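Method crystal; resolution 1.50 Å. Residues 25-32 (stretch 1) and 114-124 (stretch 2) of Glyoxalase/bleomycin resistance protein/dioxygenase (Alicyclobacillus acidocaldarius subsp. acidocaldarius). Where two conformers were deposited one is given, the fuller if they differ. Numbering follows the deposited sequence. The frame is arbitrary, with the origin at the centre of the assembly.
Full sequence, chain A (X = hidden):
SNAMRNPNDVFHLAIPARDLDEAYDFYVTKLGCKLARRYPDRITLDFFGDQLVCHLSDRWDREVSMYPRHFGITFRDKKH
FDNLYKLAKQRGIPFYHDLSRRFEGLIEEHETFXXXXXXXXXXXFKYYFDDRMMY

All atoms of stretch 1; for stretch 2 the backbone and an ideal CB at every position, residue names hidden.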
# COMPACT_ATOMS: atom_id res chain seq x y z
N ASP A 25 -11.44 -20.70 -24.51
CA ASP A 25 -10.73 -21.96 -24.20
C ASP A 25 -9.25 -21.67 -23.94
O ASP A 25 -8.66 -22.22 -23.00
CB ASP A 25 -10.86 -22.96 -25.37
CG ASP A 25 -12.31 -23.45 -25.60
OD1 ASP A 25 -13.21 -23.23 -24.74
OD2 ASP A 25 -12.54 -24.08 -26.67
N PHE A 26 -8.66 -20.78 -24.73
CA PHE A 26 -7.26 -20.47 -24.61
C PHE A 26 -7.01 -19.62 -23.35
O PHE A 26 -6.19 -19.96 -22.50
CB PHE A 26 -6.75 -19.74 -25.84
CG PHE A 26 -5.30 -19.41 -25.79
CD1 PHE A 26 -4.35 -20.36 -26.22
CD2 PHE A 26 -4.84 -18.18 -25.28
CE1 PHE A 26 -3.02 -20.07 -26.14
CE2 PHE A 26 -3.51 -17.89 -25.21
CZ PHE A 26 -2.58 -18.85 -25.63
N TYR A 27 -7.67 -18.47 -23.27
CA TYR A 27 -7.33 -17.50 -22.24
C TYR A 27 -7.84 -17.86 -20.85
O TYR A 27 -7.19 -17.57 -19.88
CB TYR A 27 -7.85 -16.09 -22.62
CG TYR A 27 -6.98 -15.48 -23.68
CD1 TYR A 27 -5.74 -14.96 -23.36
CD2 TYR A 27 -7.37 -15.46 -25.04
CE1 TYR A 27 -4.89 -14.45 -24.32
CE2 TYR A 27 -6.50 -14.97 -26.03
CZ TYR A 27 -5.27 -14.45 -25.67
OH TYR A 27 -4.42 -13.93 -26.61
N VAL A 28 -9.04 -18.42 -20.76
CA VAL A 28 -9.65 -18.74 -19.49
C VAL A 28 -9.28 -20.17 -19.11
O VAL A 28 -8.56 -20.39 -18.14
CB VAL A 28 -11.17 -18.55 -19.52
CG1 VAL A 28 -11.78 -18.96 -18.21
CG2 VAL A 28 -11.55 -17.07 -19.86
N THR A 29 -9.74 -21.14 -19.88
CA THR A 29 -9.57 -22.53 -19.45
C THR A 29 -8.10 -22.92 -19.33
O THR A 29 -7.71 -23.51 -18.32
CB THR A 29 -10.26 -23.51 -20.40
OG1 THR A 29 -11.65 -23.16 -20.53
CG2 THR A 29 -10.18 -24.96 -19.85
N LYS A 30 -7.29 -22.62 -20.34
CA LYS A 30 -5.88 -23.02 -20.26
C LYS A 30 -5.02 -21.99 -19.56
O LYS A 30 -4.31 -22.32 -18.62
CB LYS A 30 -5.30 -23.32 -21.63
CG LYS A 30 -5.90 -24.56 -22.30
CD LYS A 30 -6.01 -24.40 -23.79
CE LYS A 30 -4.70 -24.04 -24.44
NZ LYS A 30 -4.79 -24.22 -25.93
N LEU A 31 -5.06 -20.72 -19.98
CA LEU A 31 -4.11 -19.76 -19.41
C LEU A 31 -4.46 -19.31 -17.95
O LEU A 31 -3.61 -18.80 -17.21
CB LEU A 31 -3.90 -18.54 -20.32
CG LEU A 31 -2.71 -17.62 -20.06
CD1 LEU A 31 -1.35 -18.33 -20.23
CD2 LEU A 31 -2.79 -16.42 -20.99
N GLY A 32 -5.72 -19.49 -17.56
CA GLY A 32 -6.14 -19.18 -16.21
C GLY A 32 -6.58 -17.75 -15.99
O GLY A 32 -6.72 -17.36 -14.86
N UNK A 114 7.49 -17.07 -25.25
CA UNK A 114 6.34 -16.61 -26.03
C UNK A 114 5.33 -17.73 -26.18
O UNK A 114 5.69 -18.84 -26.62
CB UNK A 114 6.78 -16.10 -27.41
N UNK A 115 4.08 -17.46 -25.85
CA UNK A 115 2.95 -18.32 -26.16
C UNK A 115 2.27 -17.78 -27.43
O UNK A 115 2.56 -16.66 -27.86
CB UNK A 115 1.97 -18.39 -24.99
N UNK A 116 1.41 -18.60 -28.04
CA UNK A 116 0.70 -18.18 -29.26
C UNK A 116 -0.73 -18.61 -29.15
O UNK A 116 -1.04 -19.75 -28.83
CB UNK A 116 1.34 -18.76 -30.52
N UNK A 117 -1.64 -17.64 -29.31
CA UNK A 117 -3.06 -17.91 -29.22
C UNK A 117 -3.61 -18.46 -30.57
O UNK A 117 -2.88 -18.52 -31.56
CB UNK A 117 -3.80 -16.64 -28.81
N UNK A 118 -4.88 -18.91 -30.57
CA UNK A 118 -5.37 -19.60 -31.78
C UNK A 118 -5.48 -18.71 -33.02
O UNK A 118 -5.62 -19.22 -34.13
CB UNK A 118 -6.74 -20.21 -31.49
N UNK A 119 -5.44 -17.39 -32.82
CA UNK A 119 -5.47 -16.46 -33.92
C UNK A 119 -4.10 -15.83 -34.16
O UNK A 119 -3.99 -14.78 -34.78
CB UNK A 119 -6.52 -15.37 -33.66
N UNK A 120 -3.04 -16.52 -33.69
CA UNK A 120 -1.65 -16.15 -33.93
C UNK A 120 -1.19 -14.84 -33.29
O UNK A 120 -0.18 -14.29 -33.66
CB UNK A 120 -1.42 -16.06 -35.44
N UNK A 121 -1.93 -14.38 -32.27
CA UNK A 121 -1.40 -13.35 -31.39
C UNK A 121 -0.29 -13.89 -30.52
O UNK A 121 -0.42 -15.00 -29.97
CB UNK A 121 -2.51 -12.77 -30.52
N UNK A 122 0.78 -13.12 -30.39
CA UNK A 122 1.96 -13.54 -29.62
C UNK A 122 1.95 -12.91 -28.22
O UNK A 122 1.88 -11.67 -28.09
CB UNK A 122 3.24 -13.16 -30.36
N UNK A 123 2.01 -13.76 -27.19
CA UNK A 123 2.09 -13.38 -25.80
C UNK A 123 3.52 -13.57 -25.36
O UNK A 123 4.03 -14.69 -25.45
CB UNK A 123 1.12 -14.19 -24.93
N UNK A 124 4.15 -12.52 -24.87
CA UNK A 124 5.49 -12.64 -24.31
C UNK A 124 5.48 -12.35 -22.82
O UNK A 124 4.90 -11.36 -22.37
CB UNK A 124 6.46 -11.70 -25.03

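Stretch 2 is a hairpin, two strand segments joined by a turn, and it meets the helix bearing Phe26 and Tyr27, and Leu31 nearby. Position 114 lies out of reach of stretch 1, so the contact sets no rule; it is Phe114.

At 115 the CA-to-CB bond points toward stretch 1, and the ideal CB stands 4.6 Å from Phe26 CZ, with Leu31 beyond. Extended backbone angles and apolar neighbours suit Leu, Ile, Val or Met. The residue is Leu115, whose CD1 reaches Leu31 CD1 at 3.7 Å.

Position 116 points away, so its side chain is free of the helix and a beta-branched residue would suit the strand. It is Ile116; its backbone O, rather than its side chain, makes the contact, 3.4 Å from Phe26 CE1.

Position 117 is the most constrained. Its ideal CB lies 3.8 Å from Phe26 CE2 and 3.5 Å from Tyr27 OH, so a short side chain fits, ideally one ending in an acceptor for the hydroxyl. The backbone also opens a type I turn here, where Asp, Asn or Ser can accept from the amides that follow. Asp117 does all of this. Its CB sits over one face of the Phe26 ring, 3.8 Å from the centroid, in a CH-pi contact; OD2 accepts from Tyr27 OH at 2.6 Å, while OD1 takes the backbone N atoms of 119 and 121.

At 118 the bond runs sideways and phi is -67°, a value proline tolerates well at the second place of such a turn; Ala, Glu or Lys could also serve. Pro118 lays its CD 3.7 Å from Phe26 CG, extending the apolar packing on that ring.

Positions 119 and 120 are out of reach. Small polar residues suit the first, found as Ser119; positive phi at the second favours Gly, Asn or Asp, and Asn120 is the choice.

Position 121 points toward stretch 1, its ideal CB 4.5 Å from Tyr27 OH. A modest polar side chain could support the neighbouring acceptor: Asn, Ser or Thr. Asn121 donates from ND2 to Asp117 OD2 at 3.1 Å, so that oxygen receives both this amide and the tyrosine.

Position 122 points away from stretch 1, in extended strand geometry that many residues accept; it is Leu122. At 123 the bond turns back toward Phe26, Tyr27 and Leu31, with no ideal-CB contact within 5.5 Å: room for a longer apolar chain, Leu or Met. Leu123 fills it, CD2 lying 3.8 Å from Leu31 CD2 and 3.9 Å from Tyr27 CE1. Position 124 is out of reach of stretch 1, which leaves its choice open; it is Glu124.

Stretch 2, residues 114-124: FLIDPSNNLLE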
# COMPACT_ATOMS: atom_id res chain seq x y z
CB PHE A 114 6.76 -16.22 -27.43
CG PHE A 114 7.48 -14.92 -27.56
CD1 PHE A 114 6.84 -13.84 -28.16
CD2 PHE A 114 8.78 -14.77 -27.16
CE1 PHE A 114 7.51 -12.62 -28.34
CE2 PHE A 114 9.44 -13.55 -27.31
CZ PHE A 114 8.80 -12.47 -27.91
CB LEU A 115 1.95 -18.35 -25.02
CG LEU A 115 2.49 -18.68 -23.64
CD1 LEU A 115 1.41 -18.70 -22.64
CD2 LEU A 115 3.25 -20.06 -23.68
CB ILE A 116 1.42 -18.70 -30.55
CG1 ILE A 116 0.74 -18.19 -31.83
CG2 ILE A 116 1.56 -20.25 -30.52
CD1 ILE A 116 1.51 -18.48 -33.12
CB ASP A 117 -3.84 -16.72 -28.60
CG ASP A 117 -4.31 -15.67 -29.58
OD1 ASP A 117 -4.11 -15.82 -30.78
OD2 ASP A 117 -4.94 -14.66 -29.09
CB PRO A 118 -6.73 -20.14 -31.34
CG PRO A 118 -6.65 -20.22 -29.87
CD PRO A 118 -5.81 -19.07 -29.45
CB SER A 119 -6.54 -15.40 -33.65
OG SER A 119 -7.77 -15.98 -33.38
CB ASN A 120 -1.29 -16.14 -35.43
CG ASN A 120 -1.36 -17.53 -36.05
OD1 ASN A 120 -1.18 -18.55 -35.37
ND2 ASN A 120 -1.62 -17.56 -37.36
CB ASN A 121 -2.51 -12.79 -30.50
CG ASN A 121 -3.55 -12.05 -31.29
OD1 ASN A 121 -3.27 -11.00 -31.86
ND2 ASN A 121 -4.73 -12.61 -31.37
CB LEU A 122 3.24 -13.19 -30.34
CG LEU A 122 3.55 -13.92 -31.67
CD1 LEU A 122 4.85 -13.40 -32.24
CD2 LEU A 122 3.58 -15.47 -31.53
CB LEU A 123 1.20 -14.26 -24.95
CG LEU A 123 -0.32 -14.08 -25.08
CD1 LEU A 123 -0.78 -14.58 -26.41
CD2 LEU A 123 -1.04 -14.77 -23.93
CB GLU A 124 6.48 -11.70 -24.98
CG GLU A 124 7.90 -11.91 -24.44
CD GLU A 124 8.93 -10.87 -24.87
OE1 GLU A 124 8.54 -9.73 -25.25
OE2 GLU A 124 10.15 -11.20 -24.82
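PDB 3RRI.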